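Long-range contacts in succinylglutamate desuccinylase/aspartoacylase (Shewanella frigidimarina, PDB 3LWU), which binds zinc and probably acts as a hydrolase on ester bonds, as a member of the succinylglutamate desuccinylase/aspartoacylase family: residues A[43-48]-A[88-93]; A[81-86]-A[291-296]; A[211-216]-A[295-300]. One frame throughout, in Å; residues are numbered along the deposited sequence.

Contact 1: residues A[43-48]-A[88-93]; sequences IYSFMG and DITLAP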
ATOM      1  N   ILE A  43       4.927  27.291 -10.148  1.00 18.07           N
ATOM      2  CA  ILE A  43       6.185  27.842 -10.599  1.00 18.72           C
ATOM      3  C   ILE A  43       6.226  29.323 -10.177  1.00 18.28           C
ATOM      4  O   ILE A  43       5.262  30.083 -10.380  1.00 18.04           O
ATOM      5  CB  ILE A  43       6.354  27.681 -12.151  1.00 18.82           C
ATOM      6  CG1 ILE A  43       6.233  26.183 -12.571  1.00 18.10           C
ATOM      7  CG2 ILE A  43       7.656  28.277 -12.656  1.00 18.36           C
ATOM      8  CD1 ILE A  43       7.336  25.280 -12.067  1.00 17.92           C
ATOM      9  N   TYR A  44       7.356  29.705  -9.570  1.00 17.39           N
ATOM     10  CA  TYR A  44       7.626  31.053  -9.129  1.00 16.93           C
ATOM     11  C   TYR A  44       8.881  31.482  -9.852  1.00 17.53           C
ATOM     12  O   TYR A  44       9.872  30.743  -9.900  1.00 15.98           O
ATOM     13  CB  TYR A  44       7.886  31.090  -7.609  1.00 16.73           C
ATOM     14  CG  TYR A  44       6.693  30.688  -6.788  1.00 15.71           C
ATOM     15  CD1 TYR A  44       5.662  31.575  -6.556  1.00 17.18           C
ATOM     16  CD2 TYR A  44       6.567  29.400  -6.282  1.00 14.92           C
ATOM     17  CE1 TYR A  44       4.524  31.202  -5.787  1.00 18.08           C
ATOM     18  CE2 TYR A  44       5.420  29.014  -5.531  1.00 17.77           C
ATOM     19  CZ  TYR A  44       4.416  29.933  -5.291  1.00 15.83           C
ATOM     20  OH  TYR A  44       3.324  29.594  -4.526  1.00 22.56           O
ATOM     21  N   SER A  45       8.843  32.680 -10.396  1.00 18.09           N
ATOM     22  CA  SER A  45       9.964  33.197 -11.148  1.00 19.55           C
ATOM     23  C   SER A  45      10.384  34.578 -10.642  1.00 19.15           C
ATOM     24  O   SER A  45       9.561  35.481 -10.586  1.00 19.38           O
ATOM     25  CB  SER A  45       9.589  33.240 -12.637  1.00 20.21           C
ATOM     26  OG  SER A  45      10.606  33.907 -13.354  1.00 24.79           O
ATOM     27  N   PHE A  46      11.651  34.718 -10.229  1.00 18.76           N
ATOM     28  CA  PHE A  46      12.223  36.023  -9.940  1.00 18.67           C
ATOM     29  C   PHE A  46      13.026  36.432 -11.164  1.00 19.33           C
ATOM     30  O   PHE A  46      14.063  35.846 -11.463  1.00 19.77           O
ATOM     31  CB  PHE A  46      13.138  35.982  -8.700  1.00 19.27           C
ATOM     32  CG  PHE A  46      12.396  35.849  -7.361  1.00 17.28           C
ATOM     33  CD1 PHE A  46      11.958  34.640  -6.917  1.00 19.21           C
ATOM     34  CD2 PHE A  46      12.174  36.949  -6.564  1.00 17.89           C
ATOM     35  CE1 PHE A  46      11.269  34.540  -5.715  1.00 20.26           C
ATOM     36  CE2 PHE A  46      11.531  36.858  -5.374  1.00 16.03           C
ATOM     37  CZ  PHE A  46      11.065  35.655  -4.946  1.00 17.97           C
HETATM   38  N   MSE A  47      12.543  37.419 -11.890  1.00 19.93           N
HETATM   39  CA  MSE A  47      13.193  37.858 -13.136  1.00 20.83           C
HETATM   40  C   MSE A  47      14.512  38.471 -12.835  1.00 20.29           C
HETATM   41  O   MSE A  47      14.576  39.306 -11.968  1.00 18.94           O
HETATM   42  CB  MSE A  47      12.443  39.002 -13.759  1.00 21.67           C
HETATM   43  CG  MSE A  47      11.413  38.635 -14.749  1.00 27.68           C
HETATM   44 SE   MSE A  47      10.855  40.394 -15.447  0.75 36.33          SE
HETATM   45  CE  MSE A  47       8.963  39.819 -15.312  1.00 30.11           C
ATOM     46  N   GLY A  48      15.543  38.126 -13.589  1.00 19.82           N
ATOM     47  CA  GLY A  48      16.817  38.795 -13.454  1.00 20.69           C
ATOM     48  C   GLY A  48      16.803  40.141 -14.172  1.00 21.68           C
ATOM     49  O   GLY A  48      16.158  40.273 -15.178  1.00 20.65           O
ATOM     50  N   ASP A  88      17.769  35.135 -13.888  1.00 15.22           N
ATOM     51  CA  ASP A  88      16.457  34.531 -13.636  1.00 14.75           C
ATOM     52  C   ASP A  88      16.582  33.389 -12.613  1.00 14.50           C
ATOM     53  O   ASP A  88      17.512  32.578 -12.694  1.00 13.26           O
ATOM     54  CB  ASP A  88      15.831  33.982 -14.941  1.00 15.30           C
ATOM     55  CG  ASP A  88      15.319  35.066 -15.877  1.00 16.29           C
ATOM     56  OD1 ASP A  88      15.169  36.256 -15.502  1.00 13.80           O
ATOM     57  OD2 ASP A  88      15.003  34.693 -17.023  1.00 19.92           O
ATOM     58  N   ILE A  89      15.628  33.326 -11.674  1.00 13.80           N
ATOM     59  CA  ILE A  89      15.517  32.225 -10.718  1.00 13.64           C
ATOM     60  C   ILE A  89      14.127  31.689 -10.808  1.00 13.96           C
ATOM     61  O   ILE A  89      13.152  32.417 -10.603  1.00 13.88           O
ATOM     62  CB  ILE A  89      15.807  32.627  -9.265  1.00 13.62           C
ATOM     63  CG1 ILE A  89      17.187  33.286  -9.176  1.00 14.83           C
ATOM     64  CG2 ILE A  89      15.748  31.383  -8.293  1.00 13.46           C
ATOM     65  CD1 ILE A  89      17.530  33.855  -7.792  1.00 15.68           C
ATOM     66  N   THR A  90      14.054  30.402 -11.129  1.00 14.03           N
ATOM     67  CA  THR A  90      12.804  29.700 -11.271  1.00 14.67           C
ATOM     68  C   THR A  90      12.731  28.622 -10.195  1.00 14.33           C
ATOM     69  O   THR A  90      13.654  27.831 -10.048  1.00 13.90           O
ATOM     70  CB  THR A  90      12.670  29.053 -12.662  1.00 14.62           C
ATOM     71  OG1 THR A  90      12.816  30.060 -13.663  1.00 14.47           O
ATOM     72  CG2 THR A  90      11.301  28.406 -12.802  1.00 14.03           C
ATOM     73  N   LEU A  91      11.638  28.602  -9.435  1.00 14.47           N
ATOM     74  CA  LEU A  91      11.509  27.663  -8.348  1.00 14.56           C
ATOM     75  C   LEU A  91      10.255  26.823  -8.563  1.00 15.01           C
ATOM     76  O   LEU A  91       9.197  27.361  -8.870  1.00 14.79           O
ATOM     77  CB  LEU A  91      11.472  28.400  -7.001  1.00 15.04           C
ATOM     78  CG  LEU A  91      12.727  29.277  -6.805  1.00 14.87           C
ATOM     79  CD1 LEU A  91      12.364  30.704  -7.181  1.00 14.28           C
ATOM     80  CD2 LEU A  91      13.248  29.229  -5.359  1.00 15.10           C
ATOM     81  N   ALA A  92      10.401  25.503  -8.399  1.00 14.99           N
ATOM     82  CA  ALA A  92       9.305  24.554  -8.585  1.00 14.77           C
ATOM     83  C   ALA A  92       9.172  23.718  -7.317  1.00 14.65           C
ATOM     84  O   ALA A  92       9.706  22.617  -7.248  1.00 14.46           O
ATOM     85  CB  ALA A  92       9.538  23.655  -9.807  1.00 13.03           C
ATOM     86  N   PRO A  93       8.489  24.260  -6.290  1.00 14.39           N
ATOM     87  CA  PRO A  93       8.249  23.407  -5.139  1.00 14.17           C
ATOM     88  C   PRO A  93       7.109  22.437  -5.435  1.00 13.50           C
ATOM     89  O   PRO A  93       6.444  22.562  -6.456  1.00 13.97           O
ATOM     90  CB  PRO A  93       7.864  24.403  -4.050  1.00 13.92           C
ATOM     91  CG  PRO A  93       7.184  25.464  -4.767  1.00 15.00           C
ATOM     92  CD  PRO A  93       7.898  25.594  -6.100  1.00 13.98           C
TER
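The backbone N of G48 donates to OD1 of D88 at 2.7 Å, almost straight at 174°. OD1 accepts through its anti lone pair, on the side away from OD2. The carboxylate thus ties down the chain just past the end of strand 38-46. Before that point strands 38-46 and 89-92 pair antiparallel. Y44 and L91 form one hydrogen-bonded pair, with Y44 N to L91 O at 3.1 Å and L91 N to Y44 O at 2.8 Å. F46 and I89 form the next, with F46 N to I89 O at 2.8 Å and a return bond from I89 N to F46 O. S45 and T90 are the non-hydrogen-bonded pair between them. On its other edge strand 89-92 pairs in parallel with strand 56-60, and strand 38-46 pairs in turn with strand 24-32. Y44, F46, I89 and L91 share one face of the sheet, where M77 of helix 68-80 packs on Y44 and F46. On this face L91 CD1 lies at the edge of the F46 ring, 4.0 Å from F46 CD1. P93 CG comes to the edge of the Y44 ring, 4.0 Å from CE2, and the two side chains cross at about a right angle. The Y44 OH bonds to I343 O and Y346 N of the second subunit. In I43, CG1 lies beside the backbone N, and chi2 of -66° turns CD1 to A92 CB at 3.5 Å.

Contact 2: residues A[81-86]-A[291-296]; sequences EGYQVL and IAEKVN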
ATOM      1  N   GLU A  81      13.279  38.361  -1.682  1.00 16.43           N
ATOM      2  CA  GLU A  81      12.519  39.608  -1.731  1.00 17.86           C
ATOM      3  C   GLU A  81      13.416  40.803  -1.418  1.00 17.33           C
ATOM      4  O   GLU A  81      13.151  41.873  -1.900  1.00 17.20           O
ATOM      5  CB  GLU A  81      11.323  39.626  -0.737  1.00 17.98           C
ATOM      6  CG  GLU A  81      10.291  38.499  -0.880  1.00 17.88           C
ATOM      7  CD  GLU A  81       9.656  38.367  -2.267  1.00 20.34           C
ATOM      8  OE1 GLU A  81       9.708  39.314  -3.083  1.00 19.37           O
ATOM      9  OE2 GLU A  81       9.088  37.274  -2.536  1.00 20.07           O
ATOM     10  N   GLY A  82      14.478  40.590  -0.636  1.00 17.24           N
ATOM     11  CA  GLY A  82      15.435  41.647  -0.258  1.00 17.66           C
ATOM     12  C   GLY A  82      16.806  41.665  -0.934  1.00 17.54           C
ATOM     13  O   GLY A  82      17.641  42.479  -0.583  1.00 19.04           O
ATOM     14  N   TYR A  83      17.058  40.779  -1.894  1.00 17.34           N
ATOM     15  CA  TYR A  83      18.308  40.776  -2.645  1.00 17.03           C
ATOM     16  C   TYR A  83      18.011  41.197  -4.074  1.00 16.51           C
ATOM     17  O   TYR A  83      16.896  41.014  -4.556  1.00 15.81           O
ATOM     18  CB  TYR A  83      18.969  39.390  -2.625  1.00 17.64           C
ATOM     19  CG  TYR A  83      19.508  39.021  -1.270  1.00 19.61           C
ATOM     20  CD1 TYR A  83      20.693  39.558  -0.819  1.00 22.87           C
ATOM     21  CD2 TYR A  83      18.836  38.147  -0.427  1.00 23.48           C
ATOM     22  CE1 TYR A  83      21.202  39.249   0.415  1.00 23.08           C
ATOM     23  CE2 TYR A  83      19.349  37.846   0.850  1.00 23.50           C
ATOM     24  CZ  TYR A  83      20.532  38.410   1.236  1.00 23.19           C
ATOM     25  OH  TYR A  83      21.090  38.176   2.446  1.00 27.20           O
ATOM     26  N   GLN A  84      18.992  41.808  -4.733  1.00 15.64           N
ATOM     27  CA  GLN A  84      18.830  42.167  -6.120  1.00 15.29           C
ATOM     28  C   GLN A  84      19.173  40.980  -7.027  1.00 14.94           C
ATOM     29  O   GLN A  84      20.338  40.536  -7.082  1.00 15.36           O
ATOM     30  CB  GLN A  84      19.706  43.360  -6.462  1.00 15.68           C
ATOM     31  CG  GLN A  84      19.656  43.715  -7.926  1.00 15.83           C
ATOM     32  CD  GLN A  84      20.218  45.074  -8.175  1.00 17.90           C
ATOM     33  OE1 GLN A  84      21.441  45.289  -8.123  1.00 15.70           O
ATOM     34  NE2 GLN A  84      19.330  46.016  -8.460  1.00 15.52           N
ATOM     35  N   VAL A  85      18.166  40.498  -7.761  1.00 13.41           N
ATOM     36  CA  VAL A  85      18.297  39.331  -8.592  1.00 12.89           C
ATOM     37  C   VAL A  85      18.798  39.758  -9.975  1.00 13.07           C
ATOM     38  O   VAL A  85      18.134  40.505 -10.692  1.00 12.77           O
ATOM     39  CB  VAL A  85      16.950  38.561  -8.679  1.00 13.41           C
ATOM     40  CG1 VAL A  85      17.100  37.292  -9.522  1.00 13.50           C
ATOM     41  CG2 VAL A  85      16.443  38.168  -7.259  1.00 11.86           C
ATOM     42  N   LEU A  86      19.980  39.285 -10.334  1.00 13.37           N
ATOM     43  CA  LEU A  86      20.594  39.625 -11.621  1.00 14.56           C
ATOM     44  C   LEU A  86      20.201  38.608 -12.688  1.00 15.01           C
ATOM     45  O   LEU A  86      19.923  38.988 -13.839  1.00 15.36           O
ATOM     46  CB  LEU A  86      22.111  39.716 -11.494  1.00 14.14           C
ATOM     47  CG  LEU A  86      22.646  40.739 -10.474  1.00 14.83           C
ATOM     48  CD1 LEU A  86      24.179  40.655 -10.403  1.00 13.42           C
ATOM     49  CD2 LEU A  86      22.182  42.171 -10.803  1.00 13.75           C
ATOM     50  N   ILE A 291      22.945  36.870  -7.867  1.00 14.45           N
ATOM     51  CA  ILE A 291      22.487  38.023  -7.113  1.00 13.91           C
ATOM     52  C   ILE A 291      23.611  39.041  -6.979  1.00 13.54           C
ATOM     53  O   ILE A 291      24.790  38.685  -7.122  1.00 12.85           O
ATOM     54  CB  ILE A 291      21.905  37.641  -5.721  1.00 14.05           C
ATOM     55  CG1 ILE A 291      22.934  36.951  -4.828  1.00 14.71           C
ATOM     56  CG2 ILE A 291      20.603  36.814  -5.882  1.00 12.64           C
ATOM     57  CD1 ILE A 291      22.502  36.870  -3.340  1.00 16.03           C
ATOM     58  N   ALA A 292      23.265  40.297  -6.696  1.00 13.22           N
ATOM     59  CA  ALA A 292      24.283  41.371  -6.656  1.00 13.61           C
ATOM     60  C   ALA A 292      25.130  41.356  -5.378  1.00 13.89           C
ATOM     61  O   ALA A 292      26.317  41.679  -5.396  1.00 13.43           O
ATOM     62  CB  ALA A 292      23.633  42.738  -6.865  1.00 13.77           C
ATOM     63  N   GLU A 293      24.527  40.949  -4.276  1.00 14.68           N
ATOM     64  CA  GLU A 293      25.188  40.975  -2.989  1.00 15.33           C
ATOM     65  C   GLU A 293      26.229  39.855  -2.810  1.00 16.05           C
ATOM     66  O   GLU A 293      26.128  38.779  -3.412  1.00 15.74           O
ATOM     67  CB  GLU A 293      24.142  40.907  -1.870  1.00 15.81           C
ATOM     68  CG  GLU A 293      23.232  42.138  -1.839  1.00 16.72           C
ATOM     69  CD  GLU A 293      22.046  42.058  -2.826  1.00 16.95           C
ATOM     70  OE1 GLU A 293      21.846  41.019  -3.469  1.00 14.89           O
ATOM     71  OE2 GLU A 293      21.312  43.048  -2.952  1.00 18.19           O
ATOM     72  N   LYS A 294      27.237  40.154  -1.997  1.00 16.19           N
ATOM     73  CA  LYS A 294      28.167  39.173  -1.510  1.00 17.93           C
ATOM     74  C   LYS A 294      27.543  38.501  -0.302  1.00 17.65           C
ATOM     75  O   LYS A 294      27.309  39.145   0.702  1.00 18.11           O
ATOM     76  CB  LYS A 294      29.496  39.819  -1.124  1.00 18.50           C
ATOM     77  CG  LYS A 294      30.590  38.809  -0.741  1.00 23.99           C
ATOM     78  CD  LYS A 294      32.003  39.382  -0.996  1.00 29.49           C
ATOM     79  CE  LYS A 294      33.093  38.492  -0.386  1.00 33.85           C
ATOM     80  NZ  LYS A 294      33.242  38.721   1.104  1.00 36.25           N
ATOM     81  N   VAL A 295      27.233  37.217  -0.412  1.00 17.39           N
ATOM     82  CA  VAL A 295      26.775  36.442   0.721  1.00 17.58           C
ATOM     83  C   VAL A 295      27.835  35.376   0.959  1.00 18.71           C
ATOM     84  O   VAL A 295      28.105  34.561   0.074  1.00 19.14           O
ATOM     85  CB  VAL A 295      25.462  35.781   0.427  1.00 18.05           C
ATOM     86  CG1 VAL A 295      25.026  34.898   1.646  1.00 16.44           C
ATOM     87  CG2 VAL A 295      24.406  36.861   0.034  1.00 16.44           C
ATOM     88  N   ASN A 296      28.466  35.410   2.125  1.00 18.82           N
ATOM     89  CA  ASN A 296      29.541  34.467   2.435  1.00 19.63           C
ATOM     90  C   ASN A 296      28.998  33.093   2.839  1.00 19.17           C
ATOM     91  O   ASN A 296      27.952  33.004   3.459  1.00 17.42           O
ATOM     92  CB  ASN A 296      30.418  34.984   3.577  1.00 19.47           C
ATOM     93  CG  ASN A 296      31.366  36.099   3.142  1.00 22.55           C
ATOM     94  OD1 ASN A 296      31.874  36.121   2.008  1.00 26.27           O
ATOM     95  ND2 ASN A 296      31.647  37.005   4.065  1.00 24.10           N
TER
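Q84 N and the carboxylate of E293 form a forked hydrogen bond between two surface loops. One loop follows helix 68-80 and leads to strand 89-92. The other follows helix 271-287. A single bridge between the backbones of V85 and I291 joins them, with no regular strand on either side. The one N-H of Q84 is shared by both oxygens of E293, at 3.2 Å to OE2 and 3.2 Å to OE1. Each oxygen uses its syn lone pair, so the amide points into the mouth of the carboxylate. The OE2 arm is the straighter, at 160°. The Q84 carbonyl is used too: A292 N donates to Q84 O at 3.0 Å, nearly along the C=O axis, and I291 CA adds a C-H contact to the same oxygen. The backbone of Q84 is therefore satisfied on both its N and its O by the 291-296 loop. E293 folds back at chi2 (84°), which brings its carboxylate round to the amide. Its CG lies in the plane of the Y83 ring, at the edge, while the carboxylate plane is turned 72° from the ring. E293 OE1 is also at the ring edge, 3.2 Å from Y83 CD1. With an alanine in place of E293, the Q84 amide would probably be left without its acceptor across the contact, and the Y83 edge would lose the CG and OE1 that lie against it. Outside the two loops, K22 NZ donates to Y83 O, and S286 OG bonds to both E293 O and V295 N. V85 O takes S49 OG, and L86 has backbone bonds with E50 and V290. Apolar contacts flank the polar ones. L86 CD1 lies 4.1 Å from A292 CB. Further along the ring, Y83 CE1 meets V295 CG2 at 4.0 Å.

Contact 3: residues A[211-216]-A[295-300]; sequences ARFFSI and VNPASM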
ATOM      1  N   ALA A 211      31.166  22.928  -3.904  1.00 19.79           N
ATOM      2  CA  ALA A 211      30.677  22.308  -2.677  1.00 19.22           C
ATOM      3  C   ALA A 211      30.925  23.179  -1.449  1.00 19.32           C
ATOM      4  O   ALA A 211      30.109  23.187  -0.536  1.00 18.60           O
ATOM      5  CB  ALA A 211      31.261  20.895  -2.468  1.00 18.28           C
ATOM      6  N   ARG A 212      31.998  23.954  -1.439  1.00 19.44           N
ATOM      7  CA  ARG A 212      32.309  24.754  -0.251  1.00 21.31           C
ATOM      8  C   ARG A 212      31.350  25.947   0.029  1.00 21.04           C
ATOM      9  O   ARG A 212      31.443  26.605   1.098  1.00 22.10           O
ATOM     10  CB  ARG A 212      33.794  25.214  -0.273  1.00 22.67           C
ATOM     11  CG  ARG A 212      34.175  26.154  -1.376  1.00 25.34           C
ATOM     12  CD  ARG A 212      35.599  26.692  -1.215  1.00 32.11           C
ATOM     13  NE  ARG A 212      35.808  27.851  -2.092  1.00 36.46           N
ATOM     14  CZ  ARG A 212      35.980  27.770  -3.415  1.00 40.39           C
ATOM     15  NH1 ARG A 212      36.006  26.581  -4.015  1.00 42.44           N
ATOM     16  NH2 ARG A 212      36.135  28.874  -4.153  1.00 41.10           N
ATOM     17  N   PHE A 213      30.436  26.230  -0.904  1.00 19.56           N
ATOM     18  CA  PHE A 213      29.525  27.367  -0.751  1.00 18.31           C
ATOM     19  C   PHE A 213      28.228  26.989  -0.074  1.00 18.32           C
ATOM     20  O   PHE A 213      27.627  27.815   0.619  1.00 17.89           O
ATOM     21  CB  PHE A 213      29.271  28.027  -2.098  1.00 18.47           C
ATOM     22  CG  PHE A 213      30.493  28.700  -2.663  1.00 18.70           C
ATOM     23  CD1 PHE A 213      30.832  29.979  -2.263  1.00 19.48           C
ATOM     24  CD2 PHE A 213      31.333  28.023  -3.531  1.00 19.18           C
ATOM     25  CE1 PHE A 213      31.966  30.598  -2.735  1.00 19.27           C
ATOM     26  CE2 PHE A 213      32.469  28.637  -4.022  1.00 19.56           C
ATOM     27  CZ  PHE A 213      32.785  29.931  -3.616  1.00 20.40           C
ATOM     28  N   PHE A 214      27.805  25.742  -0.262  1.00 17.29           N
ATOM     29  CA  PHE A 214      26.626  25.255   0.391  1.00 17.60           C
ATOM     30  C   PHE A 214      26.939  24.998   1.846  1.00 18.12           C
ATOM     31  O   PHE A 214      28.117  24.952   2.226  1.00 17.64           O
ATOM     32  CB  PHE A 214      26.104  23.999  -0.302  1.00 17.77           C
ATOM     33  CG  PHE A 214      25.718  24.222  -1.731  1.00 17.26           C
ATOM     34  CD1 PHE A 214      24.534  24.829  -2.045  1.00 18.10           C
ATOM     35  CD2 PHE A 214      26.561  23.839  -2.767  1.00 20.74           C
ATOM     36  CE1 PHE A 214      24.160  25.041  -3.378  1.00 17.87           C
ATOM     37  CE2 PHE A 214      26.193  24.053  -4.095  1.00 20.34           C
ATOM     38  CZ  PHE A 214      24.993  24.635  -4.391  1.00 18.01           C
ATOM     39  N   SER A 215      25.895  24.887   2.673  1.00 17.87           N
ATOM     40  CA  SER A 215      26.076  24.686   4.123  1.00 17.60           C
ATOM     41  C   SER A 215      25.900  23.198   4.410  1.00 18.13           C
ATOM     42  O   SER A 215      25.004  22.789   5.132  1.00 17.74           O
ATOM     43  CB  SER A 215      25.066  25.521   4.900  1.00 17.80           C
ATOM     44  OG  SER A 215      25.238  26.907   4.645  1.00 18.03           O
ATOM     45  N   ILE A 216      26.738  22.383   3.774  1.00 18.19           N
ATOM     46  CA  ILE A 216      26.533  20.945   3.757  1.00 18.02           C
ATOM     47  C   ILE A 216      27.818  20.233   4.173  1.00 18.53           C
ATOM     48  O   ILE A 216      28.840  20.333   3.488  1.00 18.34           O
ATOM     49  CB  ILE A 216      26.014  20.467   2.386  1.00 18.21           C
ATOM     50  CG1 ILE A 216      24.603  21.028   2.151  1.00 18.33           C
ATOM     51  CG2 ILE A 216      25.924  18.921   2.353  1.00 18.01           C
ATOM     52  CD1 ILE A 216      23.977  20.685   0.836  1.00 19.45           C
ATOM     53  N   VAL A 295      27.233  37.217  -0.412  1.00 17.39           N
ATOM     54  CA  VAL A 295      26.775  36.442   0.721  1.00 17.58           C
ATOM     55  C   VAL A 295      27.835  35.376   0.959  1.00 18.71           C
ATOM     56  O   VAL A 295      28.105  34.561   0.074  1.00 19.14           O
ATOM     57  CB  VAL A 295      25.462  35.781   0.427  1.00 18.05           C
ATOM     58  CG1 VAL A 295      25.026  34.898   1.646  1.00 16.44           C
ATOM     59  CG2 VAL A 295      24.406  36.861   0.034  1.00 16.44           C
ATOM     60  N   ASN A 296      28.466  35.410   2.125  1.00 18.82           N
ATOM     61  CA  ASN A 296      29.541  34.467   2.435  1.00 19.63           C
ATOM     62  C   ASN A 296      28.998  33.093   2.839  1.00 19.17           C
ATOM     63  O   ASN A 296      27.952  33.004   3.459  1.00 17.42           O
ATOM     64  CB  ASN A 296      30.418  34.984   3.577  1.00 19.47           C
ATOM     65  CG  ASN A 296      31.366  36.099   3.142  1.00 22.55           C
ATOM     66  OD1 ASN A 296      31.874  36.121   2.008  1.00 26.27           O
ATOM     67  ND2 ASN A 296      31.647  37.005   4.065  1.00 24.10           N
ATOM     68  N   PRO A 297      29.730  32.024   2.490  1.00 19.58           N
ATOM     69  CA  PRO A 297      29.404  30.668   2.933  1.00 20.12           C
ATOM     70  C   PRO A 297      29.491  30.561   4.455  1.00 20.42           C
ATOM     71  O   PRO A 297      30.210  31.320   5.057  1.00 21.66           O
ATOM     72  CB  PRO A 297      30.487  29.803   2.281  1.00 19.88           C
ATOM     73  CG  PRO A 297      31.537  30.725   1.767  1.00 20.68           C
ATOM     74  CD  PRO A 297      30.933  32.082   1.644  1.00 19.81           C
ATOM     75  N   ALA A 298      28.779  29.634   5.069  1.00 20.44           N
ATOM     76  CA  ALA A 298      28.899  29.409   6.508  1.00 20.96           C
ATOM     77  C   ALA A 298      30.271  28.812   6.836  1.00 21.82           C
ATOM     78  O   ALA A 298      30.884  28.159   5.992  1.00 21.97           O
ATOM     79  CB  ALA A 298      27.768  28.485   7.015  1.00 19.79           C
ATOM     80  N   SER A 299      30.746  29.070   8.054  1.00 22.60           N
ATOM     81  CA  SER A 299      31.982  28.502   8.565  1.00 23.61           C
ATOM     82  C   SER A 299      31.670  27.185   9.186  1.00 23.40           C
ATOM     83  O   SER A 299      30.962  27.149  10.172  1.00 23.97           O
ATOM     84  CB  SER A 299      32.577  29.389   9.654  1.00 23.96           C
ATOM     85  OG  SER A 299      33.213  30.488   9.048  1.00 26.66           O
HETATM   86  N   MSE A 300      32.193  26.106   8.619  1.00 23.62           N
HETATM   87  CA  MSE A 300      31.984  24.773   9.178  1.00 24.00           C
HETATM   88  C   MSE A 300      32.936  23.820   8.523  1.00 23.35           C
HETATM   89  O   MSE A 300      33.379  24.047   7.411  1.00 23.16           O
HETATM   90  CB  MSE A 300      30.539  24.270   8.948  1.00 24.27           C
HETATM   91  CG  MSE A 300      30.088  24.322   7.501  1.00 26.51           C
HETATM   92 SE   MSE A 300      28.231  23.691   7.176  0.75 32.48          SE
HETATM   93  CE  MSE A 300      28.702  22.093   6.390  1.00 23.27           C
TER
HETATM   94  O   HOH W   1      27.337  27.832   3.397  1.00 20.24           O
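F213 O, S215 OG and A298 N all bond to one water, which bridges the two loops. These loops lead into strands 218-222 and 303-306, which pair in parallel, so the contact joins the two loops just before the two strands pair. The water donates to F213 O at 2.8 Å and accepts from A298 N at 2.8 Å. Its bond to S215 OG is 2.6 Å. Three groups from the two segments thus fix its place. Around it the packing is by van der Waals contact. P297 sets its ring against the backbone of the 211-213 turn, with CB 3.5 Å from R212 O. P297 and the F213 side chain lie side by side and point the same way, with CG of the proline 4.2 Å from CD1 of the ring. A298 CB rests on S215 OG at 3.8 Å. M300, a selenomethionine, lies over S215 and I216, but the end of its side chain is not reliably placed. A second shell holds these groups. R302 NH2 bonds to both F214 O and A298 O, a further link between the loops. The F213 ring stacks on H287, and R212 is salt-bridged to D209. The R212 guanidinium lies against F213, with F213 CE2 3.6 Å above the guanidinium plane and over its centre.

How the contacts relate
All three contacts are partly buried. Contact 1 has the largest share of buried residues and is the one with regular secondary structure, pairing two strands. Contacts 2 and 3 join loops. Both use the chain that runs from helix 271-287 to strand 303-306, and they share V295 and N296. Their chemistry differs: contact 2 is bonded directly through backbone and carboxylate, while contact 3 is bridged by water and packed with proline. The second subunit is met by Y44 and P93 of contact 1 and by E81 of contact 2. These two contacts pack together, with F46 CZ 3.5 Å from E81 OE2 and V85 CG1 3.9 Å from F46 O. Contacts 1 and 3 do not meet; their nearest atoms are about 11 Å apart.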